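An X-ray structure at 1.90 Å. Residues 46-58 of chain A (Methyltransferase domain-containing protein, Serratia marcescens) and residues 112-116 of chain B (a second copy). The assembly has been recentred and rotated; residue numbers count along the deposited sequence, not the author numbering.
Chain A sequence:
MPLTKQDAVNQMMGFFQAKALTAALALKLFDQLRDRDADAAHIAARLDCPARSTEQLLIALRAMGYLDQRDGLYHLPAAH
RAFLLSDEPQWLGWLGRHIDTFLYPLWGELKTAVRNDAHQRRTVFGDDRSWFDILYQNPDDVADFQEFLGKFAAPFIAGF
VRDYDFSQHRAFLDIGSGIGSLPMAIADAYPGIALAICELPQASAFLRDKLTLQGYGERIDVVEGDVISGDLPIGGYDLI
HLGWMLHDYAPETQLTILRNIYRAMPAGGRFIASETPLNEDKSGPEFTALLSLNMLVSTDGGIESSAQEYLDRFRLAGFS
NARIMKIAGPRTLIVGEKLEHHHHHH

Chain A 46-58: RLDCPARSTEQLL
Chain B 112-116: TAVRN

Chain A enters this stretch at the end of a helix that begins earlier in the chain. A:Asp48 is the first residue to leave helical geometry. Its phi/psi of 65/48 gives the positive phi of a Schellman motif. A:Cys49 is extended at -134/151, and A:Pro50, at -49/144, sits at the N-cap position of the next helix. That helix runs from A:Ala51 through A:Leu58 and continues beyond. Its first turn is tied by A:Thr54 N to A:Pro50 O at 3.2 Å. The A:Thr54 side chain, chi1 m, adds a second bond to the same carbonyl, OG1 to A:Pro50 O at 2.8 Å.

Chain B contributes helical residues 112 to 115, from a helix that begins earlier in the chain. B:Val114 is at -65/-41 and B:Arg115 at -74/-32. B:Asn116 N bonds to B:Thr112 O at 3.0 Å. The A:Ala51 to A:Leu58 helix and the chain B segment run in roughly opposite directions. The backbones come close at two points: A:Cys49 CA lies 5.0 Å from B:Arg115 CA, and A:Ser53 CA lies 5.0 Å from B:Val114 CA. Together the stretches bury 371 Å².

One direct hydrogen bond joins them. A:Ser53, chi1 p, points its CA-to-CB bond toward chain B, and its OG donates to B:Val114 O at 2.7 Å. Water 1 extends this link. It lies within donating reach of three acceptors, A:Ser53 OG (3.0 Å), B:Ala113 O (3.1 Å) and, as a weak bond, B:Asn116 O (2.9 Å). It can serve two of them at a time. The serine hydroxyl gives its proton to B:Val114 O and can accept one from the water.

B:Val114, chi1 t, is buried and has the largest covered area, 98 Å². Its CG1 lies 4.0 Å from A:Thr54 N and 4.4 Å from A:Leu57 CD2. The latter is a loose apolar contact. A:Leu57 has chi1 t and chi2 p.

A:Pro50 packs against backbone. Its CD is 3.4 Å from B:Val114 O and 3.2 Å from B:Arg115 O, while its CG is 3.5 Å from B:Asn116 C. These are close van der Waals contacts.

B:Arg115 points its CA-to-CB bond away overall, yet its end comes nearer to chain A. Its chi angles are 152°, 139°, -81° and 136°. NH1 reaches A:Leu47 O at 2.7 Å, but the angle is poor and the pair is not a hydrogen bond. A:Leu47 O and A:Asp48 O lie at the guanidinium edge, the latter 3.7 Å from B:Arg115 NH1. A:Cys49 SG, chi1 m, lies over one face, 3.9 Å from B:Arg115 NH1. The same sulfur is 3.6 Å from B:Arg115 CA, so it packs against both backbone and side chain.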

ATOM      1  N   ARG A  46     -27.376  -0.925   6.290  1.00 38.16           N
ATOM      2  CA  ARG A  46     -27.468  -1.710   5.066  1.00 42.94           C
ATOM      3  C   ARG A  46     -26.303  -2.681   4.931  1.00 40.51           C
ATOM      4  O   ARG A  46     -26.454  -3.737   4.309  1.00 43.75           O
ATOM      5  CB  ARG A  46     -27.537  -0.785   3.852  1.00 42.09           C
ATOM      6  CG  ARG A  46     -28.769   0.145   3.847  1.00 44.50           C
ATOM      7  CD  ARG A  46     -28.890   0.907   2.543  1.00 40.30           C
ATOM      8  NE  ARG A  46     -28.659   0.024   1.401  1.00 43.36           N
ATOM      9  CZ  ARG A  46     -28.846   0.357   0.127  1.00 43.34           C
ATOM     10  NH1 ARG A  46     -28.595  -0.530  -0.826  1.00 43.20           N
ATOM     11  NH2 ARG A  46     -29.297   1.565  -0.201  1.00 47.12           N
ATOM     12  N   LEU A  47     -25.143  -2.355   5.506  1.00 43.39           N
ATOM     13  CA  LEU A  47     -23.987  -3.245   5.447  1.00 41.60           C
ATOM     14  C   LEU A  47     -23.955  -4.272   6.564  1.00 43.35           C
ATOM     15  O   LEU A  47     -23.114  -5.176   6.512  1.00 46.11           O
ATOM     16  CB  LEU A  47     -22.678  -2.461   5.503  1.00 40.27           C
ATOM     17  CG  LEU A  47     -22.297  -1.644   4.279  1.00 36.25           C
ATOM     18  CD1 LEU A  47     -20.943  -1.016   4.527  1.00 33.23           C
ATOM     19  CD2 LEU A  47     -22.295  -2.492   3.006  1.00 36.79           C
ATOM     20  N   ASP A  48     -24.825  -4.152   7.569  1.00 45.68           N
ATOM     21  CA  ASP A  48     -24.794  -5.042   8.729  1.00 44.23           C
ATOM     22  C   ASP A  48     -23.499  -4.854   9.518  1.00 45.96           C
ATOM     23  O   ASP A  48     -22.816  -5.819   9.861  1.00 49.20           O
ATOM     24  CB  ASP A  48     -24.967  -6.508   8.302  1.00 52.81           C
ATOM     25  CG  ASP A  48     -25.582  -7.378   9.383  1.00 58.20           C
ATOM     26  OD1 ASP A  48     -25.563  -8.625   9.227  1.00 63.81           O
ATOM     27  OD2 ASP A  48     -26.090  -6.829  10.381  1.00 58.12           O
ATOM     28  N   CYS A  49     -23.151  -3.596   9.787  1.00 41.15           N
ATOM     29  CA  CYS A  49     -21.926  -3.250  10.495  1.00 37.31           C
ATOM     30  C   CYS A  49     -22.189  -2.224  11.589  1.00 38.45           C
ATOM     31  O   CYS A  49     -23.111  -1.411  11.466  1.00 37.46           O
ATOM     32  CB  CYS A  49     -20.895  -2.671   9.521  1.00 40.32           C
ATOM     33  SG  CYS A  49     -20.020  -3.899   8.541  1.00 41.17           S
ATOM     34  N   PRO A  50     -21.384  -2.227  12.658  1.00 37.30           N
ATOM     35  CA  PRO A  50     -21.467  -1.150  13.653  1.00 36.36           C
ATOM     36  C   PRO A  50     -21.439   0.226  12.999  1.00 38.37           C
ATOM     37  O   PRO A  50     -20.744   0.450  12.004  1.00 30.87           O
ATOM     38  CB  PRO A  50     -20.227  -1.373  14.521  1.00 36.97           C
ATOM     39  CG  PRO A  50     -19.908  -2.798  14.361  1.00 41.57           C
ATOM     40  CD  PRO A  50     -20.337  -3.204  12.986  1.00 33.80           C
ATOM     41  N   ALA A  51     -22.206   1.155  13.574  1.00 36.24           N
ATOM     42  CA  ALA A  51     -22.261   2.503  13.021  1.00 36.30           C
ATOM     43  C   ALA A  51     -20.904   3.180  13.109  1.00 31.82           C
ATOM     44  O   ALA A  51     -20.438   3.783  12.136  1.00 30.79           O
ATOM     45  CB  ALA A  51     -23.325   3.336  13.744  1.00 33.01           C
ATOM     46  N   ARG A  52     -20.239   3.044  14.255  1.00 27.82           N
ATOM     47  CA  ARG A  52     -19.020   3.802  14.529  1.00 30.93           C
ATOM     48  C   ARG A  52     -17.892   3.435  13.572  1.00 27.62           C
ATOM     49  O   ARG A  52     -17.244   4.312  12.989  1.00 26.33           O
ATOM     50  CB  ARG A  52     -18.582   3.548  15.966  1.00 29.43           C
ATOM     51  CG  ARG A  52     -18.275   4.783  16.761  1.00 37.41           C
ATOM     52  CD  ARG A  52     -18.201   4.425  18.219  1.00 34.48           C
ATOM     53  NE  ARG A  52     -18.979   5.321  19.053  1.00 33.66           N
ATOM     54  CZ  ARG A  52     -19.031   5.229  20.378  1.00 35.44           C
ATOM     55  NH1 ARG A  52     -18.347   4.275  21.004  1.00 36.41           N
ATOM     56  NH2 ARG A  52     -19.753   6.087  21.076  1.00 36.16           N
ATOM     57  N   SER A  53     -17.612   2.145  13.430  1.00 25.69           N
ATOM     58  CA  SER A  53     -16.515   1.740  12.559  1.00 30.80           C
ATOM     59  C   SER A  53     -16.845   1.981  11.093  1.00 23.47           C
ATOM     60  O   SER A  53     -15.963   2.374  10.322  1.00 24.69           O
ATOM     61  CB  SER A  53     -16.165   0.273  12.794  1.00 25.20           C
ATOM     62  OG  SER A  53     -17.288  -0.566  12.573  1.00 30.65           O
ATOM     63  N   THR A  54     -18.092   1.713  10.678  1.00 23.83           N
ATOM     64  CA  THR A  54     -18.500   2.084   9.323  1.00 28.30           C
ATOM     65  C   THR A  54     -18.256   3.564   9.073  1.00 24.58           C
ATOM     66  O   THR A  54     -17.749   3.942   8.008  1.00 23.41           O
ATOM     67  CB  THR A  54     -19.972   1.748   9.066  1.00 31.96           C
ATOM     68  OG1 THR A  54     -20.192   0.348   9.261  1.00 34.43           O
ATOM     69  CG2 THR A  54     -20.371   2.125   7.608  1.00 28.68           C
ATOM     70  N   GLU A  55     -18.558   4.411  10.068  1.00 27.54           N
ATOM     71  CA  GLU A  55     -18.335   5.846   9.910  1.00 26.97           C
ATOM     72  C   GLU A  55     -16.851   6.150   9.752  1.00 21.26           C
ATOM     73  O   GLU A  55     -16.466   6.994   8.935  1.00 21.75           O
ATOM     74  CB  GLU A  55     -18.927   6.633  11.094  1.00 26.31           C
ATOM     75  CG  GLU A  55     -18.944   8.131  10.786  1.00 26.76           C
ATOM     76  CD  GLU A  55     -19.570   9.017  11.871  1.00 31.73           C
ATOM     77  OE1 GLU A  55     -19.832   8.554  12.987  1.00 31.18           O
ATOM     78  OE2 GLU A  55     -19.815  10.203  11.576  1.00 35.60           O
ATOM     79  N   GLN A  56     -15.997   5.427  10.485  1.00 23.57           N
ATOM     80  CA  GLN A  56     -14.558   5.633  10.351  1.00 23.25           C
ATOM     81  C   GLN A  56     -14.088   5.302   8.944  1.00 21.67           C
ATOM     82  O   GLN A  56     -13.240   6.003   8.380  1.00 21.85           O
ATOM     83  CB  GLN A  56     -13.792   4.792  11.377  1.00 24.48           C
ATOM     84  CG  GLN A  56     -13.807   5.363  12.792  1.00 23.01           C
ATOM     85  CD  GLN A  56     -13.221   4.394  13.809  1.00 21.72           C
ATOM     86  OE1 GLN A  56     -13.842   3.391  14.146  1.00 26.80           O
ATOM     87  NE2 GLN A  56     -12.023   4.686  14.293  1.00 20.90           N
ATOM     88  N   LEU A  57     -14.601   4.214   8.375  1.00 20.89           N
ATOM     89  CA  LEU A  57     -14.251   3.881   7.000  1.00 23.35           C
ATOM     90  C   LEU A  57     -14.783   4.935   6.031  1.00 20.05           C
ATOM     91  O   LEU A  57     -14.077   5.348   5.106  1.00 21.73           O
ATOM     92  CB  LEU A  57     -14.796   2.496   6.656  1.00 23.12           C
ATOM     93  CG  LEU A  57     -14.474   2.008   5.253  1.00 24.59           C
ATOM     94  CD1 LEU A  57     -12.976   2.089   4.972  1.00 24.95           C
ATOM     95  CD2 LEU A  57     -15.011   0.585   5.085  1.00 23.52           C
ATOM     96  N   LEU A  58     -16.008   5.409   6.262  1.00 19.87           N
ATOM     97  CA  LEU A  58     -16.620   6.394   5.366  1.00 24.68           C
ATOM     98  C   LEU A  58     -15.850   7.704   5.368  1.00 21.94           C
ATOM     99  O   LEU A  58     -15.588   8.283   4.303  1.00 23.04           O
ATOM    100  CB  LEU A  58     -18.072   6.633   5.775  1.00 22.18           C
ATOM    101  CG  LEU A  58     -18.986   5.452   5.483  1.00 25.91           C
ATOM    102  CD1 LEU A  58     -20.274   5.643   6.255  1.00 28.33           C
ATOM    103  CD2 LEU A  58     -19.236   5.349   3.987  1.00 26.52           C
TER
ATOM    104  N   THR B 112     -12.487  -7.087   8.788  1.00 34.24           N
ATOM    105  CA  THR B 112     -13.070  -7.783   9.929  1.00 32.62           C
ATOM    106  C   THR B 112     -13.262  -6.845  11.112  1.00 32.05           C
ATOM    107  O   THR B 112     -14.214  -7.002  11.881  1.00 33.57           O
ATOM    108  CB  THR B 112     -12.191  -8.973  10.288  1.00 32.41           C
ATOM    109  OG1 THR B 112     -12.227  -9.912   9.202  1.00 36.74           O
ATOM    110  CG2 THR B 112     -12.665  -9.646  11.574  1.00 40.07           C
ATOM    111  N   ALA B 113     -12.388  -5.854  11.267  1.00 32.69           N
ATOM    112  CA  ALA B 113     -12.518  -4.939  12.393  1.00 32.92           C
ATOM    113  C   ALA B 113     -13.627  -3.913  12.170  1.00 29.66           C
ATOM    114  O   ALA B 113     -14.274  -3.507  13.136  1.00 39.04           O
ATOM    115  CB  ALA B 113     -11.178  -4.257  12.669  1.00 31.80           C
ATOM    116  N   VAL B 114     -13.873  -3.496  10.923  1.00 31.35           N
ATOM    117  CA  VAL B 114     -15.050  -2.676  10.619  1.00 33.45           C
ATOM    118  C   VAL B 114     -16.317  -3.475  10.878  1.00 37.31           C
ATOM    119  O   VAL B 114     -17.298  -2.964  11.438  1.00 36.44           O
ATOM    120  CB  VAL B 114     -15.005  -2.170   9.162  1.00 28.21           C
ATOM    121  CG1 VAL B 114     -16.245  -1.331   8.828  1.00 28.56           C
ATOM    122  CG2 VAL B 114     -13.743  -1.391   8.899  1.00 27.29           C
ATOM    123  N   ARG B 115     -16.305  -4.751  10.496  1.00 36.29           N
ATOM    124  CA  ARG B 115     -17.515  -5.558  10.557  1.00 41.84           C
ATOM    125  C   ARG B 115     -17.871  -5.950  11.987  1.00 38.73           C
ATOM    126  O   ARG B 115     -19.053  -6.066  12.314  1.00 39.50           O
ATOM    127  CB  ARG B 115     -17.338  -6.790   9.669  1.00 42.51           C
ATOM    128  CG  ARG B 115     -18.137  -8.005  10.088  1.00 49.64           C
ATOM    129  CD  ARG B 115     -18.720  -8.705   8.866  1.00 53.43           C
ATOM    130  NE  ARG B 115     -19.939  -8.044   8.402  1.00 52.76           N
ATOM    131  CZ  ARG B 115     -20.198  -7.787   7.126  1.00 55.85           C
ATOM    132  NH1 ARG B 115     -21.328  -7.185   6.783  1.00 53.27           N
ATOM    133  NH2 ARG B 115     -19.323  -8.140   6.191  1.00 56.02           N
ATOM    134  N   ASN B 116     -16.884  -6.143  12.853  1.00 41.11           N
ATOM    135  CA  ASN B 116     -17.176  -6.563  14.220  1.00 45.36           C
ATOM    136  C   ASN B 116     -17.632  -5.394  15.081  1.00 43.67           C
ATOM    137  O   ASN B 116     -16.966  -5.050  16.058  1.00 47.78           O
ATOM    138  CB  ASN B 116     -15.953  -7.223  14.860  1.00 48.99           C
ATOM    139  CG  ASN B 116     -15.740  -8.651  14.390  1.00 50.82           C
ATOM    140  OD1 ASN B 116     -14.633  -9.184  14.470  1.00 52.58           O
ATOM    141  ND2 ASN B 116     -16.802  -9.276  13.891  1.00 52.18           N
TER
HETATM  142  O   HOH W   1     -16.535  -2.395  14.890  1.00 36.84           O